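Local coordinates for protein ALDH21) (Physcomitrella patens subsp. patens, PDB 5MZ5) that oxidises succinic semialdehyde with NADP(+) as an aldehyde dehydrogenase, and probably also acts on glyceraldehyde 3-phosphate, at residues 288-301 and 322-336. Sequence-based numbering, arbitrary orientation.
With GOL (glycerol), chain F.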
# COMPACT_ATOMS: atom_id res chain seq x y z
N GLY A 288 10.92 -15.07 -25.48
CA GLY A 288 10.22 -13.96 -26.10
C GLY A 288 10.59 -13.74 -27.54
O GLY A 288 11.46 -14.43 -28.09
N ASN A 289 9.91 -12.81 -28.17
CA ASN A 289 10.18 -12.40 -29.56
C ASN A 289 9.87 -10.90 -29.55
O ASN A 289 8.88 -10.43 -30.11
CB ASN A 289 9.32 -13.19 -30.55
CG ASN A 289 9.50 -12.87 -32.02
OD1 ASN A 289 10.11 -11.86 -32.41
ND2 ASN A 289 8.97 -13.74 -32.86
N ALA A 290 10.73 -10.17 -28.81
CA ALA A 290 10.58 -8.75 -28.52
C ALA A 290 10.70 -7.80 -29.72
O ALA A 290 11.73 -7.75 -30.40
CB ALA A 290 11.54 -8.33 -27.43
N PRO A 291 9.64 -6.99 -29.91
CA PRO A 291 9.68 -5.97 -30.97
C PRO A 291 10.06 -4.58 -30.42
O PRO A 291 9.95 -4.31 -29.22
CB PRO A 291 8.25 -5.98 -31.48
CG PRO A 291 7.42 -6.31 -30.24
CD PRO A 291 8.33 -7.01 -29.24
N CYS A 292 10.45 -3.67 -31.31
CA CYS A 292 10.72 -2.28 -30.94
C CYS A 292 10.18 -1.38 -32.04
O CYS A 292 10.43 -1.65 -33.21
CB CYS A 292 12.20 -2.02 -30.68
SG CYS A 292 12.57 -0.36 -30.02
N ILE A 293 9.44 -0.33 -31.65
CA ILE A 293 8.93 0.70 -32.55
C ILE A 293 9.87 1.91 -32.47
O ILE A 293 10.20 2.36 -31.38
CB ILE A 293 7.47 1.11 -32.21
CG1 ILE A 293 6.49 -0.05 -32.46
CG2 ILE A 293 7.05 2.37 -33.01
CD1 ILE A 293 5.02 0.22 -32.12
N VAL A 294 10.31 2.43 -33.62
CA VAL A 294 11.10 3.64 -33.72
C VAL A 294 10.22 4.65 -34.46
O VAL A 294 10.09 4.57 -35.68
CB VAL A 294 12.52 3.44 -34.36
CG1 VAL A 294 13.25 4.78 -34.55
CG2 VAL A 294 13.35 2.49 -33.51
N ASP A 295 9.56 5.55 -33.71
CA ASP A 295 8.69 6.59 -34.29
C ASP A 295 9.33 7.97 -34.21
O ASP A 295 8.82 8.92 -34.79
CB ASP A 295 7.28 6.57 -33.64
CG ASP A 295 6.18 7.16 -34.52
OD1 ASP A 295 5.88 6.57 -35.58
OD2 ASP A 295 5.60 8.18 -34.13
N ASP A 296 10.47 8.07 -33.51
CA ASP A 296 11.26 9.29 -33.28
C ASP A 296 12.66 8.88 -32.82
O ASP A 296 12.88 7.72 -32.48
CB ASP A 296 10.62 10.16 -32.16
CG ASP A 296 9.55 11.15 -32.61
OD1 ASP A 296 9.83 11.94 -33.55
OD2 ASP A 296 8.48 11.18 -31.99
N TYR A 297 13.60 9.84 -32.78
CA TYR A 297 14.96 9.65 -32.27
C TYR A 297 14.95 10.32 -30.90
O TYR A 297 14.64 11.51 -30.81
CB TYR A 297 16.02 10.30 -33.17
CG TYR A 297 15.99 9.89 -34.63
CD1 TYR A 297 15.57 8.62 -35.00
CD2 TYR A 297 16.45 10.75 -35.62
CE1 TYR A 297 15.53 8.24 -36.34
CE2 TYR A 297 16.44 10.37 -36.96
CZ TYR A 297 15.99 9.11 -37.32
OH TYR A 297 15.97 8.73 -38.63
N VAL A 298 15.16 9.55 -29.83
CA VAL A 298 15.08 10.12 -28.48
C VAL A 298 16.34 9.81 -27.64
O VAL A 298 16.56 8.65 -27.31
CB VAL A 298 13.77 9.73 -27.72
CG1 VAL A 298 13.63 10.55 -26.43
CG2 VAL A 298 12.52 9.90 -28.60
N PRO A 299 17.14 10.83 -27.20
CA PRO A 299 17.03 12.28 -27.51
C PRO A 299 17.51 12.61 -28.93
O PRO A 299 17.14 13.66 -29.47
CB PRO A 299 17.92 12.93 -26.44
CG PRO A 299 18.98 11.89 -26.13
CD PRO A 299 18.31 10.54 -26.34
N ASP A 300 18.32 11.73 -29.53
CA ASP A 300 18.86 11.91 -30.88
C ASP A 300 19.12 10.57 -31.57
O ASP A 300 18.95 9.52 -30.93
CB ASP A 300 20.13 12.81 -30.86
CG ASP A 300 21.24 12.35 -29.92
OD1 ASP A 300 21.57 11.15 -29.92
OD2 ASP A 300 21.82 13.22 -29.22
N LEU A 301 19.51 10.61 -32.86
CA LEU A 301 19.78 9.43 -33.68
C LEU A 301 20.89 8.56 -33.11
O LEU A 301 20.71 7.35 -33.02
CB LEU A 301 20.06 9.82 -35.14
CG LEU A 301 20.37 8.67 -36.14
CD1 LEU A 301 19.20 7.70 -36.28
CD2 LEU A 301 20.77 9.22 -37.50
N HIS A 322 15.85 -10.12 -25.90
CA HIS A 322 16.62 -9.69 -27.07
C HIS A 322 15.66 -9.00 -28.06
O HIS A 322 14.54 -9.46 -28.23
CB HIS A 322 17.26 -10.94 -27.71
CG HIS A 322 17.60 -10.79 -29.17
ND1 HIS A 322 17.15 -11.71 -30.11
CD2 HIS A 322 18.38 -9.88 -29.80
CE1 HIS A 322 17.61 -11.28 -31.27
NE2 HIS A 322 18.36 -10.19 -31.13
N MET A 323 16.07 -7.86 -28.65
CA MET A 323 15.21 -7.17 -29.64
C MET A 323 15.34 -7.92 -30.98
O MET A 323 16.33 -7.77 -31.70
CB MET A 323 15.57 -5.69 -29.76
CG MET A 323 14.71 -4.90 -30.75
SD MET A 323 15.50 -3.32 -31.14
CE MET A 323 16.77 -3.88 -32.31
N GLN A 324 14.35 -8.77 -31.26
CA GLN A 324 14.34 -9.59 -32.47
C GLN A 324 13.73 -8.87 -33.67
O GLN A 324 14.14 -9.13 -34.80
CB GLN A 324 13.61 -10.91 -32.19
CG GLN A 324 13.84 -11.98 -33.27
CD GLN A 324 13.20 -13.29 -32.89
OE1 GLN A 324 13.37 -13.79 -31.77
NE2 GLN A 324 12.44 -13.86 -33.80
N ARG A 325 12.74 -7.99 -33.43
CA ARG A 325 12.01 -7.29 -34.49
C ARG A 325 12.06 -5.78 -34.31
O ARG A 325 11.81 -5.27 -33.21
CB ARG A 325 10.55 -7.78 -34.58
CG ARG A 325 10.39 -9.29 -34.80
CD ARG A 325 8.93 -9.70 -34.75
NE ARG A 325 8.37 -9.67 -33.39
CZ ARG A 325 7.16 -9.19 -33.09
NH1 ARG A 325 6.70 -9.27 -31.85
NH2 ARG A 325 6.40 -8.64 -34.04
N LEU A 326 12.43 -5.08 -35.39
CA LEU A 326 12.57 -3.63 -35.39
C LEU A 326 11.64 -3.01 -36.44
O LEU A 326 11.79 -3.29 -37.62
CB LEU A 326 14.05 -3.25 -35.62
CG LEU A 326 14.44 -1.78 -35.65
CD1 LEU A 326 13.85 -0.98 -34.45
CD2 LEU A 326 15.96 -1.63 -35.73
N TYR A 327 10.69 -2.18 -35.97
CA TYR A 327 9.69 -1.48 -36.78
C TYR A 327 10.02 0.00 -36.79
O TYR A 327 10.03 0.64 -35.74
CB TYR A 327 8.26 -1.74 -36.23
CG TYR A 327 7.92 -3.22 -36.27
CD1 TYR A 327 7.40 -3.81 -37.43
CD2 TYR A 327 8.16 -4.04 -35.17
CE1 TYR A 327 7.14 -5.18 -37.49
CE2 TYR A 327 7.92 -5.41 -35.22
CZ TYR A 327 7.41 -5.97 -36.39
OH TYR A 327 7.17 -7.32 -36.43
N VAL A 328 10.40 0.52 -37.96
CA VAL A 328 10.80 1.92 -38.11
C VAL A 328 9.83 2.65 -39.04
O VAL A 328 9.50 2.14 -40.10
CB VAL A 328 12.27 2.02 -38.61
CG1 VAL A 328 12.71 3.48 -38.73
CG2 VAL A 328 13.22 1.24 -37.69
N HIS A 329 9.37 3.83 -38.61
CA HIS A 329 8.46 4.62 -39.43
C HIS A 329 9.15 5.00 -40.77
O HIS A 329 10.35 5.29 -40.80
CB HIS A 329 7.97 5.85 -38.66
CG HIS A 329 6.95 6.64 -39.42
ND1 HIS A 329 7.32 7.66 -40.26
CD2 HIS A 329 5.61 6.49 -39.47
CE1 HIS A 329 6.20 8.12 -40.78
NE2 HIS A 329 5.14 7.45 -40.33
N GLU A 330 8.37 4.95 -41.87
CA GLU A 330 8.80 5.21 -43.25
C GLU A 330 9.63 6.49 -43.43
O GLU A 330 10.56 6.47 -44.24
CB GLU A 330 7.61 5.19 -44.21
CG GLU A 330 6.57 6.27 -43.97
CD GLU A 330 5.33 6.29 -44.84
OE1 GLU A 330 4.32 6.87 -44.38
OE2 GLU A 330 5.34 5.72 -45.96
N ARG A 331 9.32 7.59 -42.68
CA ARG A 331 10.07 8.86 -42.81
C ARG A 331 11.50 8.75 -42.24
O ARG A 331 12.38 9.51 -42.63
CB ARG A 331 9.29 10.06 -42.21
CG ARG A 331 9.48 10.23 -40.69
CD ARG A 331 8.54 11.23 -40.01
NE ARG A 331 9.05 11.59 -38.68
CZ ARG A 331 8.82 10.92 -37.55
NH1 ARG A 331 8.03 9.85 -37.56
NH2 ARG A 331 9.34 11.32 -36.41
N LEU A 332 11.72 7.79 -41.32
CA LEU A 332 13.00 7.59 -40.64
C LEU A 332 13.75 6.37 -41.14
O LEU A 332 14.94 6.24 -40.87
CB LEU A 332 12.76 7.42 -39.11
CG LEU A 332 11.93 8.49 -38.39
CD1 LEU A 332 11.67 8.09 -36.94
CD2 LEU A 332 12.58 9.87 -38.49
N TYR A 333 13.05 5.48 -41.85
CA TYR A 333 13.53 4.17 -42.28
C TYR A 333 14.94 4.13 -42.90
O TYR A 333 15.78 3.39 -42.38
CB TYR A 333 12.53 3.48 -43.20
CG TYR A 333 12.84 2.01 -43.39
CD1 TYR A 333 12.50 1.08 -42.41
CD2 TYR A 333 13.53 1.57 -44.51
CE1 TYR A 333 12.80 -0.27 -42.57
CE2 TYR A 333 13.84 0.21 -44.68
CZ TYR A 333 13.48 -0.70 -43.70
OH TYR A 333 13.77 -2.03 -43.86
N ASP A 334 15.19 4.86 -44.00
CA ASP A 334 16.49 4.83 -44.69
C ASP A 334 17.64 5.30 -43.79
O ASP A 334 18.69 4.66 -43.77
CB ASP A 334 16.45 5.61 -46.02
CG ASP A 334 15.49 5.07 -47.07
OD1 ASP A 334 15.17 3.86 -47.03
OD2 ASP A 334 15.12 5.84 -47.98
N GLU A 335 17.40 6.37 -43.01
CA GLU A 335 18.40 6.91 -42.09
C GLU A 335 18.74 5.91 -40.96
O GLU A 335 19.92 5.69 -40.68
CB GLU A 335 17.94 8.26 -41.53
CG GLU A 335 19.03 9.01 -40.79
CD GLU A 335 18.68 10.40 -40.30
OE1 GLU A 335 17.48 10.70 -40.10
OE2 GLU A 335 19.62 11.20 -40.08
N VAL A 336 17.71 5.27 -40.37
CA VAL A 336 17.85 4.27 -39.30
C VAL A 336 18.58 3.04 -39.84
O VAL A 336 19.58 2.64 -39.25
CB VAL A 336 16.50 3.94 -38.59
CG1 VAL A 336 16.65 2.77 -37.60
CG2 VAL A 336 15.97 5.17 -37.86
C1 GOL F . 12.67 12.03 -35.31
O1 GOL F . 12.83 12.46 -33.96
C2 GOL F . 12.35 13.17 -36.26
O2 GOL F . 11.31 14.00 -35.72
C3 GOL F . 13.57 14.00 -36.57
O3 GOL F . 14.28 13.41 -37.65
O HOH W 1 12.91 -11.54 -27.41
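V294, R325 and Y297 carry much of the contact between 288-301 and 322-336, a worked example of the beta-alpha-beta unit: strands 290-294 and 323-329 run parallel, joined through helix 301-313. In mid-strand the backbone pairing is regular, Y327 N donating to C292 O and V294 N to Y327 O, both at 2.8 Å. V294 sends CG2 against L326 CD1 (3.6 Å), while its CG1, anti to the backbone N (chi1 174°), faces L332 and V336; L308 of the connecting helix covers the same side. At the N-terminal end R325 bends at chi3 (-72°) and grips N289 side-on: NH1 reaches N289 O in the guanidinium plane (3.0 Å), and NE meets N289 OD1 from above the amide plane, while N289 ND2 donates to R411 O. P291 CB lies over one guanidinium face, and R325 NH2 donates a hydrogen bond to Y327 OH. A leucine in place of R325 would probably leave N289 O, N289 OD1 and the Y327 hydroxyl without this donor. Beyond the strands R331 holds D295 O end-on and salt-bridges D296. The Y297 ring is sandwiched between L301 CD1 and a glycerol carbon, with V336 CG2 3.5 Å from CE1, and its OH donates to E335 OE1 at 2.9 Å, from above the carboxylate plane.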